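Local structure of putative conjugative transposon recombinase (Clostridium difficile, 3G13) at residues Arg5-Tyr11 with Glu75-Thr81; Asp46-Asp50 with Glu62-Met67; Ile68-Met72 with Met100-Ile106. The protein probably binds DNA and carries out strand exchange as a serine-family recombinase, this chain being the resolvase-type N-terminal domain of a longer protein. Residues are numbered along the deposited sequence.

Interaction 1: residues Arg5-Tyr11 with Glu75-Thr81. Unlike the reference sequence in segment 75-81: Phe80 (reference Ile).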
loop_
_atom_site.group_PDB
_atom_site.type_symbol
_atom_site.label_atom_id
_atom_site.label_comp_id
_atom_site.label_asym_id
_atom_site.label_seq_id
_atom_site.Cartn_x
_atom_site.Cartn_y
_atom_site.Cartn_z
ATOM N N ARG A 5 7.396 33.336 3.146
ATOM C CA ARG A 5 7.684 32.304 2.163
ATOM C C ARG A 5 7.530 30.880 2.684
ATOM O O ARG A 5 7.774 30.588 3.853
ATOM C CB ARG A 5 9.055 32.540 1.524
ATOM C CG ARG A 5 9.103 33.843 0.702
ATOM C CD ARG A 5 10.477 34.054 0.072
ATOM N NE ARG A 5 11.461 34.375 1.108
ATOM C CZ ARG A 5 12.782 34.369 0.939
ATOM N NH1 ARG A 5 13.313 34.033 -0.238
ATOM N NH2 ARG A 5 13.572 34.672 1.970
ATOM N N LEU A 6 7.121 29.986 1.793
ATOM C CA LEU A 6 7.063 28.588 2.143
ATOM C C LEU A 6 8.486 28.068 2.299
ATOM O O LEU A 6 9.312 28.256 1.413
ATOM C CB LEU A 6 6.285 27.800 1.080
ATOM C CG LEU A 6 6.004 26.320 1.385
ATOM C CD1 LEU A 6 4.796 26.161 2.328
ATOM C CD2 LEU A 6 5.776 25.493 0.075
ATOM N N ARG A 7 8.762 27.404 3.434
ATOM C CA ARG A 7 10.098 26.866 3.731
ATOM C C ARG A 7 10.206 25.445 3.176
ATOM O O ARG A 7 9.505 24.518 3.604
ATOM C CB ARG A 7 10.427 26.934 5.238
ATOM C CG ARG A 7 10.551 28.413 5.788
ATOM C CD ARG A 7 11.292 28.492 7.135
ATOM N NE ARG A 7 12.695 28.020 7.063
ATOM C CZ ARG A 7 13.751 28.736 6.655
ATOM N NH1 ARG A 7 13.645 30.003 6.272
ATOM N NH2 ARG A 7 14.943 28.170 6.638
ATOM N N VAL A 8 11.065 25.301 2.185
ATOM C CA VAL A 8 11.133 24.059 1.423
ATOM C C VAL A 8 12.451 23.349 1.669
ATOM O O VAL A 8 13.520 23.935 1.520
ATOM C CB VAL A 8 10.884 24.300 -0.086
ATOM C CG1 VAL A 8 10.863 22.966 -0.866
ATOM C CG2 VAL A 8 9.547 25.062 -0.285
ATOM N N ALA A 9 12.375 22.080 2.043
ATOM C CA ALA A 9 13.583 21.241 2.135
ATOM C C ALA A 9 13.591 20.135 1.069
ATOM O O ALA A 9 12.562 19.886 0.402
ATOM C CB ALA A 9 13.657 20.614 3.540
ATOM N N ALA A 10 14.731 19.449 0.926
ATOM C CA ALA A 10 14.803 18.220 0.117
ATOM C C ALA A 10 15.478 17.166 0.937
ATOM O O ALA A 10 16.433 17.470 1.650
ATOM C CB ALA A 10 15.573 18.435 -1.195
ATOM N N TYR A 11 14.959 15.941 0.846
ATOM C CA TYR A 11 15.649 14.773 1.390
ATOM C C TYR A 11 16.220 13.854 0.315
ATOM O O TYR A 11 15.495 13.400 -0.574
ATOM C CB TYR A 11 14.774 13.979 2.375
ATOM C CG TYR A 11 15.614 12.860 2.948
ATOM C CD1 TYR A 11 16.576 13.129 3.938
ATOM C CD2 TYR A 11 15.533 11.559 2.430
ATOM C CE1 TYR A 11 17.403 12.149 4.419
ATOM C CE2 TYR A 11 16.351 10.548 2.932
ATOM C CZ TYR A 11 17.296 10.867 3.935
ATOM O OH TYR A 11 18.124 9.907 4.454
ATOM N N GLU A 75 11.014 24.652 11.098
ATOM C CA GLU A 75 11.892 25.193 10.043
ATOM C C GLU A 75 11.470 24.816 8.624
ATOM O O GLU A 75 11.998 25.371 7.656
ATOM C CB GLU A 75 13.338 24.761 10.287
ATOM C CG GLU A 75 13.993 25.559 11.382
ATOM C CD GLU A 75 15.270 24.927 11.886
ATOM O OE1 GLU A 75 16.035 24.341 11.069
ATOM O OE2 GLU A 75 15.509 25.016 13.111
ATOM N N ILE A 76 10.534 23.864 8.490
ATOM C CA ILE A 76 10.237 23.282 7.164
ATOM C C ILE A 76 8.729 23.143 6.984
ATOM O O ILE A 76 8.055 22.631 7.893
ATOM C CB ILE A 76 10.917 21.892 7.000
ATOM C CG1 ILE A 76 12.455 22.013 7.088
ATOM C CG2 ILE A 76 10.481 21.180 5.680
ATOM C CD1 ILE A 76 13.183 20.686 7.231
ATOM N N ASP A 77 8.212 23.589 5.834
ATOM C CA ASP A 77 6.767 23.491 5.525
ATOM C C ASP A 77 6.471 22.377 4.537
ATOM O O ASP A 77 5.373 21.818 4.529
ATOM C CB ASP A 77 6.203 24.813 4.966
ATOM C CG ASP A 77 6.324 25.980 5.942
ATOM O OD1 ASP A 77 5.879 25.849 7.125
ATOM O OD2 ASP A 77 6.844 27.036 5.511
HETATM N N MSE A 78 7.453 22.071 3.701
HETATM C CA MSE A 78 7.340 21.046 2.679
HETATM C C MSE A 78 8.717 20.428 2.385
HETATM O O MSE A 78 9.724 21.132 2.207
HETATM C CB MSE A 78 6.652 21.583 1.398
HETATM C CG MSE A 78 6.418 20.495 0.333
HETATM SE SE MSE A 78 5.279 21.014 -1.165
HETATM C CE MSE A 78 3.913 19.683 -0.887
ATOM N N VAL A 79 8.738 19.105 2.367
ATOM C CA VAL A 79 9.924 18.319 1.991
ATOM C C VAL A 79 9.772 17.597 0.673
ATOM O O VAL A 79 8.868 16.783 0.508
ATOM C CB VAL A 79 10.219 17.207 3.056
ATOM C CG1 VAL A 79 11.572 16.508 2.739
ATOM C CG2 VAL A 79 10.253 17.802 4.431
ATOM N N PHE A 80 10.685 17.852 -0.265
ATOM C CA PHE A 80 10.763 17.074 -1.490
ATOM C C PHE A 80 11.572 15.810 -1.243
ATOM O O PHE A 80 12.599 15.828 -0.543
ATOM C CB PHE A 80 11.432 17.861 -2.630
ATOM C CG PHE A 80 10.518 18.846 -3.308
ATOM C CD1 PHE A 80 10.642 20.209 -3.053
ATOM C CD2 PHE A 80 9.519 18.408 -4.184
ATOM C CE1 PHE A 80 9.791 21.154 -3.694
ATOM C CE2 PHE A 80 8.652 19.333 -4.827
ATOM C CZ PHE A 80 8.789 20.710 -4.575
ATOM N N THR A 81 11.129 14.715 -1.845
ATOM C CA THR A 81 11.970 13.535 -1.912
ATOM C C THR A 81 11.628 12.731 -3.163
ATOM O O THR A 81 10.484 12.750 -3.615
ATOM C CB THR A 81 11.932 12.722 -0.574
ATOM O OG1 THR A 81 13.050 11.847 -0.545
ATOM C CG2 THR A 81 10.629 11.926 -0.403
#
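Tyr11 N to Phe80 O (2.7 Å), Phe80 N to Ala9 O (2.8 Å) and Ala9 N to Met78 O (2.8 Å) are nearly straight hydrogen bonds, with angles at H of 164° to 171°. They alternate between strands 6-14 and 78-81 in the manner of parallel pairing at the centre of the resolvase-type sheet. The axes of 6-11 and 78-81 run 28° from parallel, 4.4 Å apart at closest approach, and Val8, Ala9 and Ala10 stand opposite Met78, Val79 and Phe80. Where strand 78-81 begins, Arg7 O accepts from both Asp77 N (2.7 Å), just before it, and Met78 N (3.2 Å), its first residue, while Asp77 OD2 receives Arg7 N (2.9 Å), so at this end of the pairing a carboxylate, not a backbone carbonyl, accepts the Arg7 amide. Arg7 NE also reaches Glu75 O at 2.8 Å, and at the far end Thr81 OG1 donates to Tyr11 O at 2.9 Å. Side chains then alternate between the two sheet faces. Ala9, Tyr11 and Val79 line the face covered by helix 62-72, where Tyr11 CB lies 4.1 Å from Val79 CG1 and Ala9 CB 3.7 Å from Ile76 CD1. Val8, Ala10 and Phe80 turn the other way, under helix 25-37. There Val8 CG1 meets the edge of the Phe80 ring, near its plane, at 3.5 Å from CE1.

Interaction 2: residues Asp46-Asp50 with Glu62-Met67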
loop_
_atom_site.group_PDB
_atom_site.type_symbol
_atom_site.label_atom_id
_atom_site.label_comp_id
_atom_site.label_asym_id
_atom_site.label_seq_id
_atom_site.Cartn_x
_atom_site.Cartn_y
_atom_site.Cartn_z
ATOM N N ASP A 46 16.845 23.650 3.734
ATOM C CA ASP A 46 18.107 22.962 3.690
ATOM C C ASP A 46 17.986 21.745 2.794
ATOM O O ASP A 46 16.888 21.366 2.340
ATOM C CB ASP A 46 18.598 22.611 5.131
ATOM C CG ASP A 46 20.124 22.421 5.217
ATOM O OD1 ASP A 46 20.834 22.540 4.182
ATOM O OD2 ASP A 46 20.592 22.058 6.310
ATOM N N ILE A 47 19.130 21.171 2.488
ATOM C CA ILE A 47 19.200 19.931 1.765
ATOM C C ILE A 47 19.798 18.889 2.720
ATOM O O ILE A 47 20.843 19.118 3.337
ATOM C CB ILE A 47 19.958 20.092 0.438
ATOM C CG1 ILE A 47 19.159 21.054 -0.477
ATOM C CG2 ILE A 47 20.229 18.690 -0.231
ATOM C CD1 ILE A 47 19.830 21.460 -1.725
ATOM N N TYR A 48 19.072 17.790 2.876
ATOM C CA TYR A 48 19.409 16.736 3.818
ATOM C C TYR A 48 19.720 15.508 3.002
ATOM O O TYR A 48 19.049 15.237 2.012
ATOM C CB TYR A 48 18.246 16.478 4.751
ATOM C CG TYR A 48 17.814 17.685 5.558
ATOM C CD1 TYR A 48 18.258 17.860 6.875
ATOM C CD2 TYR A 48 16.953 18.646 5.014
ATOM C CE1 TYR A 48 17.862 18.953 7.638
ATOM C CE2 TYR A 48 16.552 19.776 5.767
ATOM C CZ TYR A 48 17.017 19.919 7.077
ATOM O OH TYR A 48 16.632 21.001 7.845
ATOM N N ALA A 49 20.744 14.754 3.407
ATOM C CA ALA A 49 21.236 13.660 2.590
ATOM C C ALA A 49 21.969 12.601 3.412
ATOM O O ALA A 49 22.841 12.924 4.234
ATOM C CB ALA A 49 22.138 14.182 1.497
ATOM N N ASP A 50 21.589 11.343 3.201
ATOM C CA ASP A 50 22.339 10.208 3.741
ATOM C C ASP A 50 22.782 9.317 2.622
ATOM O O ASP A 50 22.080 9.176 1.617
ATOM C CB ASP A 50 21.507 9.377 4.717
ATOM C CG ASP A 50 21.117 10.145 5.948
ATOM O OD1 ASP A 50 21.988 10.526 6.758
ATOM O OD2 ASP A 50 19.908 10.353 6.120
ATOM N N GLU A 62 21.195 9.507 9.873
ATOM C CA GLU A 62 21.478 10.689 10.683
ATOM C C GLU A 62 20.907 12.006 10.136
ATOM O O GLU A 62 20.309 12.778 10.896
ATOM C CB GLU A 62 22.980 10.798 10.980
ATOM C CG GLU A 62 23.509 9.561 11.688
ATOM C CD GLU A 62 24.638 9.864 12.661
ATOM O OE1 GLU A 62 25.134 11.030 12.670
ATOM O OE2 GLU A 62 25.014 8.921 13.420
ATOM N N ASP A 63 21.073 12.259 8.835
ATOM C CA ASP A 63 20.550 13.509 8.268
ATOM C C ASP A 63 19.017 13.490 8.115
ATOM O O ASP A 63 18.371 14.519 8.269
ATOM C CB ASP A 63 21.221 13.843 6.951
ATOM C CG ASP A 63 21.795 15.259 6.929
ATOM O OD1 ASP A 63 21.810 15.873 5.855
ATOM O OD2 ASP A 63 22.249 15.749 7.985
ATOM N N PHE A 64 18.447 12.316 7.845
ATOM C CA PHE A 64 16.991 12.162 7.905
ATOM C C PHE A 64 16.492 12.591 9.277
ATOM O O PHE A 64 15.522 13.340 9.397
ATOM C CB PHE A 64 16.547 10.715 7.642
ATOM C CG PHE A 64 15.040 10.565 7.575
ATOM C CD1 PHE A 64 14.365 10.808 6.372
ATOM C CD2 PHE A 64 14.306 10.228 8.714
ATOM C CE1 PHE A 64 12.981 10.693 6.283
ATOM C CE2 PHE A 64 12.905 10.112 8.650
ATOM C CZ PHE A 64 12.240 10.343 7.432
ATOM N N GLN A 65 17.161 12.116 10.332
ATOM C CA GLN A 65 16.749 12.477 11.689
ATOM C C GLN A 65 16.936 13.960 11.979
ATOM O O GLN A 65 16.131 14.546 12.693
ATOM C CB GLN A 65 17.465 11.626 12.751
ATOM C CG GLN A 65 16.990 10.184 12.814
ATOM C CD GLN A 65 15.483 10.058 13.075
ATOM O OE1 GLN A 65 14.951 10.661 14.016
ATOM N NE2 GLN A 65 14.793 9.276 12.228
ATOM N N ARG A 66 18.005 14.559 11.446
ATOM C CA ARG A 66 18.215 16.013 11.608
ATOM C C ARG A 66 17.041 16.742 10.934
ATOM O O ARG A 66 16.474 17.649 11.508
ATOM C CB ARG A 66 19.566 16.440 11.025
ATOM C CG ARG A 66 19.896 17.933 11.125
ATOM C CD ARG A 66 21.273 18.233 10.543
ATOM N NE ARG A 66 21.385 18.044 9.086
ATOM C CZ ARG A 66 21.226 18.997 8.168
ATOM N NH1 ARG A 66 20.923 20.247 8.511
ATOM N NH2 ARG A 66 21.373 18.697 6.885
HETATM N N MSE A 67 16.652 16.284 9.744
HETATM C CA MSE A 67 15.488 16.836 9.076
HETATM C C MSE A 67 14.188 16.747 9.883
HETATM O O MSE A 67 13.445 17.738 10.001
HETATM C CB MSE A 67 15.292 16.178 7.733
HETATM C CG MSE A 67 14.548 17.090 6.802
HETATM SE SE MSE A 67 14.010 16.060 5.280
HETATM C CE MSE A 67 12.409 15.613 6.442
#
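A salt-bridge network of Asp46, Asp63 and Arg66, together with Asp50 of the strand, whose carboxylate receives amides of the first helical turn, ties helix 62-72 to strand 42-51. Arg66 NH1 donates to Asp46 OD2 at 2.9 Å with an angle at H of 172°. Within the helix, Arg66 NE and NH2 grip Asp63 OD2 (2.7 Å) and OD1 (3.0 Å), so the guanidinium is held between two acids. Asp63 OD1 also accepts Ala49 N at 2.9 Å, a backbone amide of the outermost strand. In the reverse direction, Asp50 OD1 takes Asp63 N (2.9 Å) and its OD2 takes Phe64 N (3.0 Å). Beneath these polar links, Met67 CG sits 3.4 Å from the Tyr48 ring centroid and 11° off its normal, a CH-pi contact; SE of Met67, a selenomethionine, lies 4.5 Å from the Tyr48 centroid and oblique, 33° off the normal, a Met-aromatic contact. The short axes approach to 6.7 Å at 149°, so strand and helix run roughly antiparallel. Neighbouring strand 6-14 completes the setting: Tyr11 OH bonds to Asp50 OD2, and Met67 packs on Tyr11, while Ile47 turns to helix 25-37.

Interaction 3: residues Ile68-Met72 with Met100-Ile106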
loop_
_atom_site.group_PDB
_atom_site.type_symbol
_atom_site.label_atom_id
_atom_site.label_comp_id
_atom_site.label_asym_id
_atom_site.label_seq_id
_atom_site.Cartn_x
_atom_site.Cartn_y
_atom_site.Cartn_z
ATOM N N ILE A 68 13.909 15.559 10.428
ATOM C CA ILE A 68 12.759 15.403 11.317
ATOM C C ILE A 68 12.808 16.389 12.488
ATOM O O ILE A 68 11.805 17.009 12.779
ATOM C CB ILE A 68 12.590 13.958 11.825
ATOM C CG1 ILE A 68 12.344 12.991 10.643
ATOM C CG2 ILE A 68 11.458 13.897 12.822
ATOM C CD1 ILE A 68 11.053 13.302 9.764
ATOM N N ASN A 69 13.960 16.538 13.152
ATOM C CA ASN A 69 14.070 17.534 14.261
ATOM C C ASN A 69 13.828 18.977 13.801
ATOM O O ASN A 69 13.214 19.760 14.506
ATOM C CB ASN A 69 15.442 17.471 14.977
ATOM C CG ASN A 69 15.769 16.091 15.564
ATOM O OD1 ASN A 69 16.950 15.693 15.606
ATOM N ND2 ASN A 69 14.751 15.361 16.028
ATOM N N ASP A 70 14.321 19.333 12.619
ATOM C CA ASP A 70 14.064 20.668 12.064
ATOM C C ASP A 70 12.589 20.872 11.727
ATOM O O ASP A 70 12.067 21.994 11.857
ATOM C CB ASP A 70 14.941 20.924 10.838
ATOM C CG ASP A 70 16.423 21.026 11.202
ATOM O OD1 ASP A 70 16.729 21.130 12.406
ATOM O OD2 ASP A 70 17.274 20.986 10.296
ATOM N N CYS A 71 11.936 19.791 11.280
ATOM C CA CYS A 71 10.472 19.800 11.084
ATOM C C CYS A 71 9.746 20.028 12.411
ATOM O O CYS A 71 8.835 20.840 12.464
ATOM C CB CYS A 71 9.960 18.505 10.414
ATOM S SG CYS A 71 10.347 18.336 8.645
HETATM N N MSE A 72 10.153 19.320 13.477
HETATM C CA MSE A 72 9.527 19.492 14.797
HETATM C C MSE A 72 9.758 20.907 15.370
HETATM O O MSE A 72 8.937 21.416 16.148
HETATM C CB MSE A 72 9.956 18.384 15.769
HETATM C CG MSE A 72 9.527 16.953 15.345
HETATM SE SE MSE A 72 7.594 16.779 14.877
HETATM C CE MSE A 72 7.702 16.887 12.902
HETATM N N MSE A 100 3.592 12.071 11.184
HETATM C CA MSE A 100 4.205 13.026 12.124
HETATM C C MSE A 100 4.345 14.417 11.484
HETATM O O MSE A 100 4.104 15.450 12.113
HETATM C CB MSE A 100 5.592 12.505 12.545
HETATM C CG MSE A 100 6.321 13.293 13.599
HETATM SE SE MSE A 100 8.118 12.493 13.849
HETATM C CE MSE A 100 7.655 10.641 14.204
ATOM N N LEU A 101 4.772 14.439 10.230
ATOM C CA LEU A 101 4.813 15.691 9.464
ATOM C C LEU A 101 3.375 16.236 9.271
ATOM O O LEU A 101 3.114 17.400 9.523
ATOM C CB LEU A 101 5.573 15.473 8.124
ATOM C CG LEU A 101 7.105 15.753 8.185
ATOM C CD1 LEU A 101 7.746 15.258 9.477
ATOM C CD2 LEU A 101 7.893 15.213 7.012
ATOM N N LYS A 102 2.447 15.382 8.852
ATOM C CA LYS A 102 1.076 15.814 8.527
ATOM C C LYS A 102 0.360 16.492 9.735
ATOM O O LYS A 102 -0.345 17.471 9.561
ATOM C CB LYS A 102 0.261 14.612 7.996
ATOM C CG LYS A 102 -1.174 14.935 7.558
ATOM C CD LYS A 102 -1.758 13.814 6.695
ATOM C CE LYS A 102 -3.154 14.163 6.115
ATOM N NZ LYS A 102 -3.302 13.678 4.666
ATOM N N GLU A 103 0.566 15.963 10.942
ATOM C CA GLU A 103 -0.052 16.507 12.152
ATOM C C GLU A 103 0.413 17.939 12.413
ATOM O O GLU A 103 -0.267 18.713 13.125
ATOM C CB GLU A 103 0.262 15.605 13.359
ATOM C CG GLU A 103 -0.432 14.243 13.283
ATOM C CD GLU A 103 0.133 13.193 14.258
ATOM O OE1 GLU A 103 -0.231 11.985 14.095
ATOM O OE2 GLU A 103 0.928 13.569 15.172
ATOM N N ARG A 104 1.576 18.277 11.848
ATOM C CA ARG A 104 2.159 19.613 11.964
ATOM C C ARG A 104 2.000 20.460 10.690
ATOM O O ARG A 104 2.608 21.531 10.571
ATOM C CB ARG A 104 3.613 19.523 12.430
ATOM C CG ARG A 104 3.680 19.461 13.964
ATOM C CD ARG A 104 4.559 18.351 14.426
ATOM N NE ARG A 104 4.733 18.304 15.892
ATOM C CZ ARG A 104 5.354 19.235 16.636
ATOM N NH1 ARG A 104 5.865 20.343 16.084
ATOM N NH2 ARG A 104 5.471 19.048 17.950
ATOM N N ASN A 105 1.130 19.985 9.789
ATOM C CA ASN A 105 0.796 20.663 8.510
ATOM C C ASN A 105 2.027 20.812 7.612
ATOM O O ASN A 105 2.188 21.832 6.913
ATOM C CB ASN A 105 0.145 22.039 8.736
ATOM C CG ASN A 105 -1.095 21.970 9.604
ATOM O OD1 ASN A 105 -2.068 21.287 9.267
ATOM N ND2 ASN A 105 -1.071 22.686 10.734
ATOM N N ILE A 106 2.900 19.801 7.675
ATOM C CA ILE A 106 4.099 19.713 6.846
ATOM C C ILE A 106 3.862 18.634 5.806
ATOM O O ILE A 106 3.545 17.471 6.109
ATOM C CB ILE A 106 5.384 19.393 7.662
ATOM C CG1 ILE A 106 5.589 20.424 8.792
ATOM C CG2 ILE A 106 6.611 19.281 6.715
ATOM C CD1 ILE A 106 6.624 20.004 9.895
HETATM O O HOH W 1 6.409 22.052 13.751
#
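Apolar packing between two helix ends joins the last turn of helix 62-72 to the end of helix 91-102 and the loop after it. The first helix leads to strand 78-81 and the second to strand 107-110, its parallel neighbour in the sheet. The closest CA pair is Cys71 and Leu101, 7.2 Å apart, and the two segments bury 374 Å² between them. Leu101 CD1 touches three residues of the first helix, lying 3.9 Å from Ile68 CD1, 4.0 Å from Cys71 CB and 3.8 Å from CE of Met72, a selenomethionine. Met100 adds its own selenium, SE, at 3.8 Å from Ile68 CG2. The second helix ends in a Schellman motif: Ile106 N bonds to Leu101 O (3.0 Å), Asn105 N bonds to Lys102 O (2.9 Å), and Asn105, the C-prime residue, has a positive phi of 61°. This sharp reversal brings Ile106 back beside Leu101, and its CD1 comes within 3.7 Å of Cys71 CB. Arg104, inside the type I turn from Lys102 to Asn105, closes the outer side of the contact. Met72 SE lies over one face of the Arg104 guanidinium, 3.4 Å from Arg104 NE, and a water bridges the segments, accepting from Arg104 NH1 at 2.9 Å and donating to Cys71 O at 3.0 Å.

In the fold
The three contacts lie within one resolvase-type domain, their centres 10 to 14 Å apart. Interaction 1 pairs strands 6-14 and 78-81; interaction 2 is nested inside the loop it closes and sets helix 62-72 against strand 42-51, on the other side of strand 6-14 in the sheet. The chain thus makes a beta-alpha-beta crossover that skips a strand. Interaction 3 follows interaction 2, uses the end of the same helix and crosses interaction 1. Probable hydrogen bonds join them: Tyr48 OH to Asp70 OD2, 2.5 Å, and Glu75 N to Asp70 O, 3.0 Å. Helix 62-72 therefore links sheet and helix 91-102 in one continuous packed layer.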